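Cellulose hydrolase (Bacillus licheniformis, PDB 4YZT) hydrolyses internal beta-1,4 linkages of cellulose as a three-module family 5 endoglucanase, seen here in complex with cellotetraose. Local coordinates at residues K324-Q329 with K420-V425; N336-P341 with Q360-V365; K438-I443 with K531-P536; S446-D451 with L503-L508. All blocks are in the same frame, centred on the assembly; numbering follows the deposited sequence. Where two conformers were deposited one is given.

Interaction 1 (K324-Q329 with K420-V425)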
loop_
_atom_site.group_PDB
_atom_site.type_symbol
_atom_site.label_atom_id
_atom_site.label_comp_id
_atom_site.label_asym_id
_atom_site.label_seq_id
_atom_site.Cartn_x
_atom_site.Cartn_y
_atom_site.Cartn_z
ATOM N N LYS A 324 0.648 -1.406 11.003
ATOM C CA LYS A 324 0.785 -2.859 10.931
ATOM C C LYS A 324 -0.102 -3.555 11.966
ATOM O O LYS A 324 -0.797 -4.523 11.652
ATOM C CB LYS A 324 2.242 -3.294 11.142
ATOM C CG LYS A 324 2.452 -4.828 11.091
ATOM C CD LYS A 324 2.547 -5.473 12.475
ATOM C CE LYS A 324 3.846 -5.128 13.170
ATOM N NZ LYS A 324 4.033 -5.898 14.441
ATOM N N GLU A 325 -0.071 -3.069 13.201
ATOM C CA GLU A 325 -0.869 -3.688 14.249
ATOM C C GLU A 325 -2.362 -3.525 13.963
ATOM O O GLU A 325 -3.153 -4.426 14.255
ATOM C CB GLU A 325 -0.530 -3.108 15.627
ATOM C CG GLU A 325 0.915 -3.323 16.089
ATOM C CD GLU A 325 1.328 -4.787 16.226
ATOM O OE1 GLU A 325 0.466 -5.694 16.161
ATOM O OE2 GLU A 325 2.540 -5.026 16.428
ATOM N N ILE A 326 -2.735 -2.388 13.380
ATOM C CA ILE A 326 -4.110 -2.160 12.974
ATOM C C ILE A 326 -4.552 -3.224 11.964
ATOM O O ILE A 326 -5.633 -3.788 12.096
ATOM C CB ILE A 326 -4.292 -0.748 12.385
ATOM C CG1 ILE A 326 -4.387 0.267 13.525
ATOM C CG2 ILE A 326 -5.540 -0.668 11.521
ATOM C CD1 ILE A 326 -4.301 1.723 13.072
ATOM N N VAL A 327 -3.711 -3.516 10.975
ATOM C CA VAL A 327 -4.062 -4.514 9.957
ATOM C C VAL A 327 -4.211 -5.913 10.565
ATOM O O VAL A 327 -5.152 -6.636 10.256
ATOM C CB VAL A 327 -3.004 -4.540 8.822
ATOM C CG1 VAL A 327 -3.152 -5.786 7.943
ATOM C CG2 VAL A 327 -3.108 -3.269 7.972
ATOM N N ILE A 328 -3.288 -6.270 11.447
ATOM C CA ILE A 328 -3.317 -7.545 12.159
ATOM C C ILE A 328 -4.604 -7.748 12.974
ATOM O O ILE A 328 -5.218 -8.819 12.937
ATOM C CB ILE A 328 -2.089 -7.648 13.090
ATOM C CG1 ILE A 328 -0.824 -7.717 12.235
ATOM C CG2 ILE A 328 -2.200 -8.850 14.041
ATOM C CD1 ILE A 328 -0.850 -8.825 11.206
ATOM N N GLN A 329 -5.007 -6.717 13.707
ATOM C CA GLN A 329 -6.214 -6.799 14.532
ATOM C C GLN A 329 -7.482 -6.737 13.667
ATOM O O GLN A 329 -8.378 -7.577 13.783
ATOM C CB GLN A 329 -6.209 -5.677 15.570
ATOM C CG GLN A 329 -5.077 -5.805 16.585
ATOM C CD GLN A 329 -5.218 -7.047 17.439
ATOM O OE1 GLN A 329 -6.321 -7.404 17.852
ATOM N NE2 GLN A 329 -4.096 -7.716 17.713
ATOM N N LYS A 420 -9.016 -3.936 23.969
ATOM C CA LYS A 420 -8.844 -4.735 22.755
ATOM C C LYS A 420 -8.446 -3.851 21.564
ATOM O O LYS A 420 -8.665 -2.636 21.574
ATOM C CB LYS A 420 -10.120 -5.512 22.438
ATOM C CG LYS A 420 -10.446 -6.565 23.489
ATOM C CD LYS A 420 -11.813 -7.184 23.264
ATOM C CE LYS A 420 -12.193 -8.098 24.429
ATOM N NZ LYS A 420 -13.574 -8.650 24.282
ATOM N N GLY A 421 -7.842 -4.471 20.557
ATOM C CA GLY A 421 -7.374 -3.755 19.384
ATOM C C GLY A 421 -6.026 -3.095 19.618
ATOM O O GLY A 421 -5.509 -3.076 20.740
ATOM N N ALA A 422 -5.471 -2.530 18.549
ATOM C CA ALA A 422 -4.132 -1.953 18.577
ATOM C C ALA A 422 -4.022 -0.727 19.494
ATOM O O ALA A 422 -4.986 0.010 19.688
ATOM C CB ALA A 422 -3.710 -1.590 17.161
ATOM N N SER A 423 -2.838 -0.515 20.063
ATOM C CA SER A 423 -2.569 0.734 20.761
ATOM C C SER A 423 -2.376 1.863 19.751
ATOM O O SER A 423 -1.966 1.633 18.619
ATOM C CB SER A 423 -1.327 0.619 21.643
ATOM O OG SER A 423 -1.553 -0.262 22.731
ATOM N N GLN A 424 -2.679 3.079 20.177
ATOM C CA GLN A 424 -2.426 4.263 19.368
ATOM C C GLN A 424 -1.235 5.008 19.968
ATOM O O GLN A 424 -1.115 5.117 21.192
ATOM C CB GLN A 424 -3.666 5.150 19.328
ATOM C CG GLN A 424 -4.824 4.563 18.536
ATOM C CD GLN A 424 -4.675 4.814 17.052
ATOM O OE1 GLN A 424 -4.913 5.920 16.567
ATOM N NE2 GLN A 424 -4.245 3.799 16.328
ATOM N N VAL A 425 -0.351 5.501 19.108
ATOM C CA VAL A 425 0.829 6.249 19.549
ATOM C C VAL A 425 0.834 7.688 19.019
ATOM O O VAL A 425 0.840 7.906 17.809
ATOM C CB VAL A 425 2.121 5.567 19.087
ATOM C CG1 VAL A 425 3.338 6.395 19.504
ATOM C CG2 VAL A 425 2.196 4.137 19.613
HETATM O O HOH W 1 -7.252 -7.412 20.465
#
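At the joint between the TIM-barrel catalytic module and the X2 module, I326, E325 and Q329 of the barrel's helix 321-330 meet A422 and G421, in the turn that leads into strand 424-431. The methyl of A422 points at the helix and carries the contact. Its CB sits 3.8 Å from E325 CB and 4.1 Å from I326 CG1. E325 touches with its root alone. The chain bends at chi2 and takes the carboxylate away from A422; OE2 forms a salt bridge with K324 NZ, the ammonium standing above the carboxylate plane. I326 reaches farther: its CD1 is anti to CA (chi2 169°), which carries that methyl out to 3.9 Å from NE2 of Q424, and the two side chains cross obliquely. The other end of the Q424 amide is held by the X2 module itself, since OE1 accepts from the backbone N of I339. One helical turn on, Q329 lays its CG 3.8 Å from the backbone N of A422. Its OE1 reaches G421 through a water, which donates to OE1 at 2.8 Å and accepts from G421 N at 3.0 Å. This water is the polar link between the two segments, and the rest is van der Waals packing. G421 has a positive phi (82°), a conformation glycine adopts easily. Around the contact, W284 of helix 280-296 packs on both I326 and Q424, and N336 in the linker binds the backbone N of A422 through its OD1.

Interaction 2 (N336-P341 with Q360-V365)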
loop_
_atom_site.group_PDB
_atom_site.type_symbol
_atom_site.label_atom_id
_atom_site.label_comp_id
_atom_site.label_asym_id
_atom_site.label_seq_id
_atom_site.Cartn_x
_atom_site.Cartn_y
_atom_site.Cartn_z
ATOM N N ASN A 336 -10.241 -1.287 15.888
ATOM C CA ASN A 336 -9.191 -0.496 16.516
ATOM C C ASN A 336 -9.653 0.926 16.784
ATOM O O ASN A 336 -10.264 1.562 15.916
ATOM C CB ASN A 336 -7.945 -0.454 15.625
ATOM C CG ASN A 336 -7.468 -1.830 15.230
ATOM O OD1 ASN A 336 -6.826 -2.527 16.020
ATOM N ND2 ASN A 336 -7.770 -2.231 13.995
ATOM N N ALA A 337 -9.344 1.429 17.975
ATOM C CA ALA A 337 -9.600 2.825 18.288
ATOM C C ALA A 337 -8.625 3.710 17.492
ATOM O O ALA A 337 -7.471 3.334 17.260
ATOM C CB ALA A 337 -9.473 3.064 19.789
ATOM N N ILE A 338 -9.100 4.875 17.061
ATOM C CA ILE A 338 -8.275 5.803 16.299
ATOM C C ILE A 338 -8.270 7.174 16.991
ATOM O O ILE A 338 -9.338 7.751 17.246
ATOM C CB ILE A 338 -8.786 5.951 14.840
ATOM C CG1 ILE A 338 -8.926 4.582 14.159
ATOM C CG2 ILE A 338 -7.857 6.852 14.047
ATOM C CD1 ILE A 338 -7.597 3.865 13.894
ATOM N N ILE A 339 -7.078 7.675 17.329
ATOM C CA ILE A 339 -6.946 9.000 17.939
ATOM C C ILE A 339 -6.710 10.112 16.909
ATOM O O ILE A 339 -6.155 9.871 15.830
ATOM C CB ILE A 339 -5.786 9.049 18.976
ATOM C CG1 ILE A 339 -4.429 8.899 18.283
ATOM C CG2 ILE A 339 -5.988 7.998 20.063
ATOM C CD1 ILE A 339 -3.238 9.121 19.212
ATOM N N LYS A 340 -7.144 11.326 17.256
ATOM C CA LYS A 340 -6.897 12.528 16.452
ATOM C C LYS A 340 -6.628 13.705 17.388
ATOM O O LYS A 340 -7.492 14.074 18.185
ATOM C CB LYS A 340 -8.092 12.836 15.542
ATOM C CG LYS A 340 -7.779 13.749 14.369
ATOM C CD LYS A 340 -8.969 13.879 13.421
ATOM C CE LYS A 340 -8.611 14.731 12.202
ATOM N NZ LYS A 340 -9.804 15.017 11.359
ATOM N N PRO A 341 -5.436 14.317 17.289
ATOM C CA PRO A 341 -4.401 14.058 16.287
ATOM C C PRO A 341 -3.484 12.908 16.664
ATOM O O PRO A 341 -3.378 12.568 17.841
ATOM C CB PRO A 341 -3.618 15.380 16.259
ATOM C CG PRO A 341 -3.694 15.863 17.675
ATOM C CD PRO A 341 -5.052 15.412 18.203
ATOM N N GLN A 360 -11.922 8.003 18.248
ATOM C CA GLN A 360 -12.934 7.148 17.635
ATOM C C GLN A 360 -12.757 5.741 18.209
ATOM O O GLN A 360 -11.930 4.960 17.727
ATOM C CB GLN A 360 -12.811 7.161 16.103
ATOM C CG GLN A 360 -13.749 6.219 15.360
ATOM C CD GLN A 360 -13.623 6.337 13.849
ATOM O OE1 GLN A 360 -13.261 7.393 13.325
ATOM N NE2 GLN A 360 -13.914 5.256 13.144
ATOM N N LEU A 361 -13.527 5.443 19.254
ATOM C CA LEU A 361 -13.339 4.230 20.046
ATOM C C LEU A 361 -13.626 2.956 19.261
ATOM O O LEU A 361 -12.956 1.946 19.458
ATOM C CB LEU A 361 -14.220 4.281 21.291
ATOM C CG LEU A 361 -13.775 5.283 22.352
ATOM C CD1 LEU A 361 -14.836 5.417 23.434
ATOM C CD2 LEU A 361 -12.445 4.857 22.959
ATOM N N ASN A 362 -14.608 3.015 18.365
ATOM C CA ASN A 362 -15.038 1.842 17.599
ATOM C C ASN A 362 -15.353 0.660 18.522
ATOM O O ASN A 362 -14.965 -0.470 18.249
ATOM C CB ASN A 362 -13.980 1.442 16.561
ATOM C CG ASN A 362 -13.866 2.444 15.410
ATOM O OD1 ASN A 362 -14.856 3.032 14.978
ATOM N ND2 ASN A 362 -12.647 2.627 14.901
ATOM N N GLY A 363 -16.040 0.941 19.627
ATOM C CA GLY A 363 -16.431 -0.088 20.580
ATOM C C GLY A 363 -15.429 -0.391 21.686
ATOM O O GLY A 363 -15.730 -1.139 22.617
ATOM N N ASN A 364 -14.238 0.192 21.597
ATOM C CA ASN A 364 -13.183 -0.097 22.563
ATOM C C ASN A 364 -13.221 0.808 23.796
ATOM O O ASN A 364 -14.009 1.756 23.868
ATOM C CB ASN A 364 -11.815 0.003 21.883
ATOM C CG ASN A 364 -11.577 -1.119 20.893
ATOM O OD1 ASN A 364 -11.623 -2.288 21.254
ATOM N ND2 ASN A 364 -11.322 -0.766 19.634
ATOM N N VAL A 365 -12.360 0.494 24.761
ATOM C CA VAL A 365 -12.286 1.197 26.034
ATOM C C VAL A 365 -10.836 1.556 26.333
ATOM O O VAL A 365 -9.972 0.673 26.379
ATOM C CB VAL A 365 -12.861 0.335 27.187
ATOM C CG1 VAL A 365 -12.619 0.996 28.526
ATOM C CG2 VAL A 365 -14.343 0.080 26.976
#
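I338 and Q360 form the last antiparallel pair where strands 338-347 and 355-360 of the X2 module's beta sheet run out, and a type I' turn from L361 to N364 then carries the chain on toward strand 366-371. The tight part is backbone. I338 and Q360 are a hydrogen-bonded pair, I338 N giving to Q360 O at 2.9 Å and Q360 N to I338 O at 2.8 Å. The same Q360 O also receives a CA-H...O contact from A337 CA at 3.2 Å. Beyond the paired residues N362 takes over, its side chain pointing at the other segment. CG is anti to the carbonyl carbon (chi1 -70°), and ND2 gives a nearly straight bond of 2.8 Å to N336 O, with that oxygen in the amide plane. The looser side is the solvent-facing one, where the extended side chain of Q360 runs out at the surface, and its amide meets that of N362: NE2 gives to OD1 at 3.0 Å, in the carbonyl plane and on a lone pair. N362 therefore joins the two sides, and an alanine here would probably leave N336 O without this donor and the Q360 amide free to turn. The side chain of N336 points away from the turn, its ND2 binding D288 of helix 280-296 in the catalytic module. On the buried side of the turn, N364 ND2 binds P335 O and, weakly, L361 O; it also lies 3.4 Å from A337 N, a pair of donors that merely touch.

Interaction 3 (K438-I443 with K531-P536)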
loop_
_atom_site.group_PDB
_atom_site.type_symbol
_atom_site.label_atom_id
_atom_site.label_comp_id
_atom_site.label_asym_id
_atom_site.label_seq_id
_atom_site.Cartn_x
_atom_site.Cartn_y
_atom_site.Cartn_z
ATOM N N LYS A 438 18.926 28.598 0.567
ATOM C CA LYS A 438 18.757 29.255 -0.713
ATOM C C LYS A 438 17.322 28.993 -1.130
ATOM O O LYS A 438 16.866 27.857 -1.060
ATOM C CB LYS A 438 19.773 28.700 -1.713
ATOM C CG LYS A 438 19.896 29.410 -3.041
ATOM C CD LYS A 438 20.922 28.663 -3.880
ATOM C CE LYS A 438 20.967 29.132 -5.325
ATOM N NZ LYS A 438 21.782 28.188 -6.148
ATOM N N SER A 439 16.598 30.042 -1.515
ATOM C CA SER A 439 15.189 29.911 -1.874
ATOM C C SER A 439 14.933 30.316 -3.319
ATOM O O SER A 439 13.782 30.345 -3.771
ATOM C CB SER A 439 14.313 30.746 -0.941
ATOM O OG SER A 439 14.248 30.164 0.345
ATOM N N GLU A 440 16.005 30.640 -4.036
ATOM C CA GLU A 440 15.905 30.954 -5.455
ATOM C C GLU A 440 16.959 30.181 -6.234
ATOM O O GLU A 440 18.147 30.227 -5.900
ATOM C CB GLU A 440 16.063 32.457 -5.706
ATOM C CG GLU A 440 16.141 32.806 -7.187
ATOM C CD GLU A 440 16.360 34.286 -7.431
ATOM O OE1 GLU A 440 15.520 35.093 -6.974
ATOM O OE2 GLU A 440 17.369 34.638 -8.085
ATOM N N PHE A 441 16.531 29.483 -7.283
ATOM C CA PHE A 441 17.441 28.676 -8.086
ATOM C C PHE A 441 17.286 29.033 -9.554
ATOM O O PHE A 441 16.184 29.294 -10.017
ATOM C CB PHE A 441 17.175 27.181 -7.880
ATOM C CG PHE A 441 17.423 26.713 -6.477
ATOM C CD1 PHE A 441 16.453 26.889 -5.490
ATOM C CD2 PHE A 441 18.619 26.096 -6.143
ATOM C CE1 PHE A 441 16.684 26.464 -4.194
ATOM C CE2 PHE A 441 18.851 25.665 -4.849
ATOM C CZ PHE A 441 17.883 25.843 -3.877
ATOM N N THR A 442 18.389 29.045 -10.285
ATOM C CA THR A 442 18.329 29.276 -11.718
ATOM C C THR A 442 18.731 27.991 -12.411
ATOM O O THR A 442 19.741 27.376 -12.063
ATOM C CB THR A 442 19.229 30.439 -12.145
ATOM O OG1 THR A 442 18.777 31.637 -11.505
ATOM C CG2 THR A 442 19.201 30.646 -13.675
ATOM N N ILE A 443 17.909 27.568 -13.361
ATOM C CA ILE A 443 18.159 26.356 -14.120
ATOM C C ILE A 443 18.317 26.684 -15.606
ATOM O O ILE A 443 17.514 27.421 -16.180
ATOM C CB ILE A 443 17.028 25.342 -13.916
ATOM C CG1 ILE A 443 17.059 24.838 -12.469
ATOM C CG2 ILE A 443 17.143 24.186 -14.901
ATOM C CD1 ILE A 443 16.110 23.731 -12.188
ATOM N N LYS A 531 11.510 29.824 -5.591
ATOM C CA LYS A 531 11.385 30.355 -6.944
ATOM C C LYS A 531 12.421 29.716 -7.848
ATOM O O LYS A 531 13.570 29.548 -7.458
ATOM C CB LYS A 531 11.523 31.882 -6.939
ATOM C CG LYS A 531 10.367 32.560 -6.217
ATOM C CD LYS A 531 10.322 34.050 -6.448
ATOM C CE LYS A 531 9.047 34.635 -5.848
ATOM N NZ LYS A 531 7.813 34.073 -6.482
ATOM N N VAL A 532 12.012 29.336 -9.051
ATOM C CA VAL A 532 12.953 28.747 -9.992
ATOM C C VAL A 532 12.975 29.574 -11.276
ATOM O O VAL A 532 11.954 29.712 -11.956
ATOM C CB VAL A 532 12.604 27.270 -10.293
ATOM C CG1 VAL A 532 13.519 26.701 -11.359
ATOM C CG2 VAL A 532 12.689 26.431 -9.008
ATOM N N LYS A 533 14.140 30.145 -11.573
ATOM C CA LYS A 533 14.339 30.942 -12.778
ATOM C C LYS A 533 14.833 30.063 -13.926
ATOM O O LYS A 533 15.614 29.131 -13.723
ATOM C CB LYS A 533 15.340 32.077 -12.525
ATOM C CG LYS A 533 15.065 32.915 -11.290
ATOM C CD LYS A 533 13.723 33.611 -11.365
ATOM C CE LYS A 533 13.444 34.377 -10.081
ATOM N NZ LYS A 533 12.019 34.802 -9.964
ATOM N N ILE A 534 14.380 30.373 -15.134
ATOM C CA ILE A 534 14.727 29.592 -16.312
ATOM C C ILE A 534 15.600 30.392 -17.281
ATOM O O ILE A 534 15.264 31.521 -17.635
ATOM C CB ILE A 534 13.448 29.107 -17.046
ATOM C CG1 ILE A 534 12.693 28.104 -16.178
ATOM C CG2 ILE A 534 13.791 28.486 -18.388
ATOM C CD1 ILE A 534 13.569 26.963 -15.695
ATOM N N THR A 535 16.730 29.816 -17.686
ATOM C CA THR A 535 17.549 30.372 -18.765
ATOM C C THR A 535 17.688 29.324 -19.871
ATOM O O THR A 535 17.369 28.158 -19.641
ATOM C CB THR A 535 18.946 30.777 -18.279
ATOM O OG1 THR A 535 19.591 29.635 -17.705
ATOM C CG2 THR A 535 18.862 31.899 -17.258
ATOM N N PRO A 536 18.154 29.725 -21.071
ATOM C CA PRO A 536 18.418 28.708 -22.095
ATOM C C PRO A 536 19.452 27.670 -21.655
ATOM O O PRO A 536 20.364 27.971 -20.878
ATOM C CB PRO A 536 18.957 29.523 -23.273
ATOM C CG PRO A 536 18.408 30.883 -23.080
ATOM C CD PRO A 536 18.351 31.092 -21.596
ATOM O OXT PRO A 536 19.399 26.508 -22.077
#
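E440 CG lies anti to the backbone N (chi1 173°) and the chain stays extended, while K533 bends at chi2 (-61°), and the two side chains meet across neighbouring parallel strands. E440 OE1 comes to 3.8 Å from K533 CE but 4.6 Å from NZ, near an opposite charge without a salt bridge. On this same face T442 OG1 rests 3.6 Å from K533 CB, and beyond it the T442 and T535 side chains cross at about a right angle, CG2 against CG2. The backbones bond in the parallel pattern: F441 and I443 each donate to the second strand and accept from it, as in K533 N to F441 O at 2.7 Å. The opposite face is apolar: I443 CD1 packs 4.0 Å from V532 CG1, and the F441 side chain touches L452 and I454 of strand 452-457. An alanine in place of K533 would probably leave E440 without this nearby positive charge and uncover T442 OG1 where CG now lies. This pairing sets edge strand 440-444 of the C-terminal module beside the chain's final strand. Its chemistry implies that backbone bonds fix the register, while the charged face adds at most a loose attraction.

Interaction 4 (S446-D451 with L503-L508)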
loop_
_atom_site.group_PDB
_atom_site.type_symbol
_atom_site.label_atom_id
_atom_site.label_comp_id
_atom_site.label_asym_id
_atom_site.label_seq_id
_atom_site.Cartn_x
_atom_site.Cartn_y
_atom_site.Cartn_z
ATOM N N SER A 446 19.100 23.580 -21.131
ATOM C CA SER A 446 19.974 22.682 -21.871
ATOM C C SER A 446 20.908 21.919 -20.940
ATOM O O SER A 446 21.609 21.003 -21.365
ATOM C CB SER A 446 20.791 23.465 -22.897
ATOM O OG SER A 446 21.589 24.443 -22.256
ATOM N N ALA A 447 20.911 22.300 -19.669
ATOM C CA ALA A 447 21.831 21.707 -18.709
ATOM C C ALA A 447 21.130 20.847 -17.659
ATOM O O ALA A 447 21.745 20.458 -16.670
ATOM C CB ALA A 447 22.650 22.801 -18.030
ATOM N N ILE A 448 19.859 20.534 -17.876
ATOM C CA ILE A 448 19.116 19.738 -16.901
ATOM C C ILE A 448 19.621 18.298 -16.863
ATOM O O ILE A 448 19.694 17.634 -17.894
ATOM C CB ILE A 448 17.605 19.724 -17.205
ATOM C CG1 ILE A 448 17.044 21.151 -17.159
ATOM C CG2 ILE A 448 16.884 18.819 -16.210
ATOM C CD1 ILE A 448 15.551 21.230 -17.397
ATOM N N SER A 449 19.964 17.817 -15.672
ATOM C CA SER A 449 20.494 16.464 -15.513
ATOM C C SER A 449 20.318 16.012 -14.069
ATOM O O SER A 449 21.144 16.314 -13.211
ATOM C CB SER A 449 21.972 16.405 -15.910
ATOM O OG SER A 449 22.420 15.063 -16.031
ATOM N N GLY A 450 19.238 15.291 -13.809
ATOM C CA GLY A 450 18.933 14.853 -12.461
ATOM C C GLY A 450 18.075 15.842 -11.697
ATOM O O GLY A 450 17.741 16.922 -12.191
ATOM N N ASP A 451 17.736 15.470 -10.469
ATOM C CA ASP A 451 16.806 16.223 -9.650
ATOM C C ASP A 451 17.447 17.496 -9.121
ATOM O O ASP A 451 18.677 17.604 -9.058
ATOM C CB ASP A 451 16.305 15.353 -8.487
ATOM C CG ASP A 451 15.739 14.016 -8.958
ATOM O OD1 ASP A 451 15.338 13.935 -10.149
ATOM O OD2 ASP A 451 15.679 13.052 -8.142
ATOM N N LEU A 503 12.936 18.514 -6.178
ATOM C CA LEU A 503 12.074 18.466 -7.350
ATOM C C LEU A 503 12.668 17.516 -8.378
ATOM O O LEU A 503 13.850 17.623 -8.738
ATOM C CB LEU A 503 11.903 19.847 -7.982
ATOM C CG LEU A 503 11.057 20.854 -7.214
ATOM C CD1 LEU A 503 11.137 22.193 -7.905
ATOM C CD2 LEU A 503 9.608 20.362 -7.152
ATOM N N LYS A 504 11.845 16.602 -8.863
ATOM C CA LYS A 504 12.308 15.609 -9.814
ATOM C C LYS A 504 12.649 16.236 -11.165
ATOM O O LYS A 504 12.052 17.231 -11.578
ATOM C CB LYS A 504 11.254 14.505 -9.982
ATOM C CG LYS A 504 11.083 13.644 -8.741
ATOM C CD LYS A 504 12.101 12.519 -8.671
ATOM C CE LYS A 504 11.781 11.450 -9.684
ATOM N NZ LYS A 504 12.304 10.121 -9.280
ATOM N N GLU A 505 13.641 15.651 -11.824
ATOM C CA GLU A 505 14.047 16.061 -13.167
ATOM C C GLU A 505 12.841 16.251 -14.095
ATOM O O GLU A 505 12.777 17.211 -14.860
ATOM C CB GLU A 505 14.996 15.025 -13.768
ATOM C CG GLU A 505 15.627 15.477 -15.063
ATOM C CD GLU A 505 16.312 14.351 -15.796
ATOM O OE1 GLU A 505 15.607 13.467 -16.332
ATOM O OE2 GLU A 505 17.554 14.347 -15.819
ATOM N N ARG A 506 11.897 15.320 -14.012
ATOM C CA ARG A 506 10.638 15.390 -14.751
ATOM C C ARG A 506 9.998 16.779 -14.713
ATOM O O ARG A 506 9.576 17.306 -15.747
ATOM C CB ARG A 506 9.659 14.358 -14.186
ATOM C CG ARG A 506 8.206 14.555 -14.587
ATOM C CD ARG A 506 7.339 13.467 -13.958
ATOM N NE ARG A 506 5.912 13.788 -14.037
ATOM C CZ ARG A 506 5.156 13.601 -15.113
ATOM N NH1 ARG A 506 3.873 13.929 -15.078
ATOM N NH2 ARG A 506 5.674 13.086 -16.222
ATOM N N VAL A 507 9.925 17.364 -13.519
ATOM C CA VAL A 507 9.299 18.669 -13.354
ATOM C C VAL A 507 10.138 19.761 -14.011
ATOM O O VAL A 507 9.607 20.657 -14.675
ATOM C CB VAL A 507 9.094 19.014 -11.861
ATOM C CG1 VAL A 507 8.730 20.485 -11.680
ATOM C CG2 VAL A 507 8.043 18.097 -11.249
ATOM N N LEU A 508 11.447 19.674 -13.817
ATOM C CA LEU A 508 12.371 20.666 -14.351
ATOM C C LEU A 508 12.242 20.762 -15.874
ATOM O O LEU A 508 12.312 21.855 -16.453
ATOM C CB LEU A 508 13.807 20.317 -13.958
ATOM C CG LEU A 508 14.072 20.155 -12.461
ATOM C CD1 LEU A 508 15.550 19.930 -12.210
ATOM C CD2 LEU A 508 13.535 21.346 -11.637
HETATM O O HOH W 2 18.352 15.317 -18.756
HETATM O O HOH W 3 15.567 10.580 -8.829
#
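Two carboxylates, those of D451 and E505, each take a backbone N-H from the other segment. Over one face of the D451 group lies K504, its CA 3.5 Å from OD1 and its CD 3.7 Å from OD2, the side chains side by side. From that same side E505 N donates to OD1 at 2.9 Å, on the anti side and 33° out of the plane. A water donates to OD2, and Y495 OH is hydrogen-bonded to the same oxygen. E505 CG stands anti to the backbone N (chi1 -171°) and the chain continues extended; at its end OE2 takes G450 N at 2.8 Å, again on the anti side. A second water, which also donates to I448 O, approaches OE2 from the other side of the plane. I448 packs on the helix, its CD1 4.0 Å from L508 CB and its CG2 3.8 Å from E505 CG. The contact ties the loop before strand 452-457 to helix 505-510, with the K504 side chain about 9 Å from a beta-D-glucopyranose unit of the bound cellotetraose. K504 is the N-cap residue, but E505 N gives to D451; a carboxylate at this helix start would probably be stabilised by the helix dipole.

How the interactions relate
Interactions 1 and 2 have centres 10 Å apart: interaction 1 packs a barrel helix on the X2 module, interaction 2 closes the end of a strand pair inside it, and both reach the same sheet. N336 OD1 bonds A422 N and Q424 OE1 bonds I339 N, tying the two together. Both are partly buried, but interaction 1 is chiefly packing with one bridging water, whereas interaction 2 is held by backbone and asparagine amides. Interactions 3 and 4 belong to the distant C-terminal module, their centres 12 Å apart. Interaction 3 is a surface pairing of strands, interaction 4 a partly buried meeting of loop and helix through carboxylates. I443 packs on both I448 and L508, and the terminal carboxylate of P536 reaches S446.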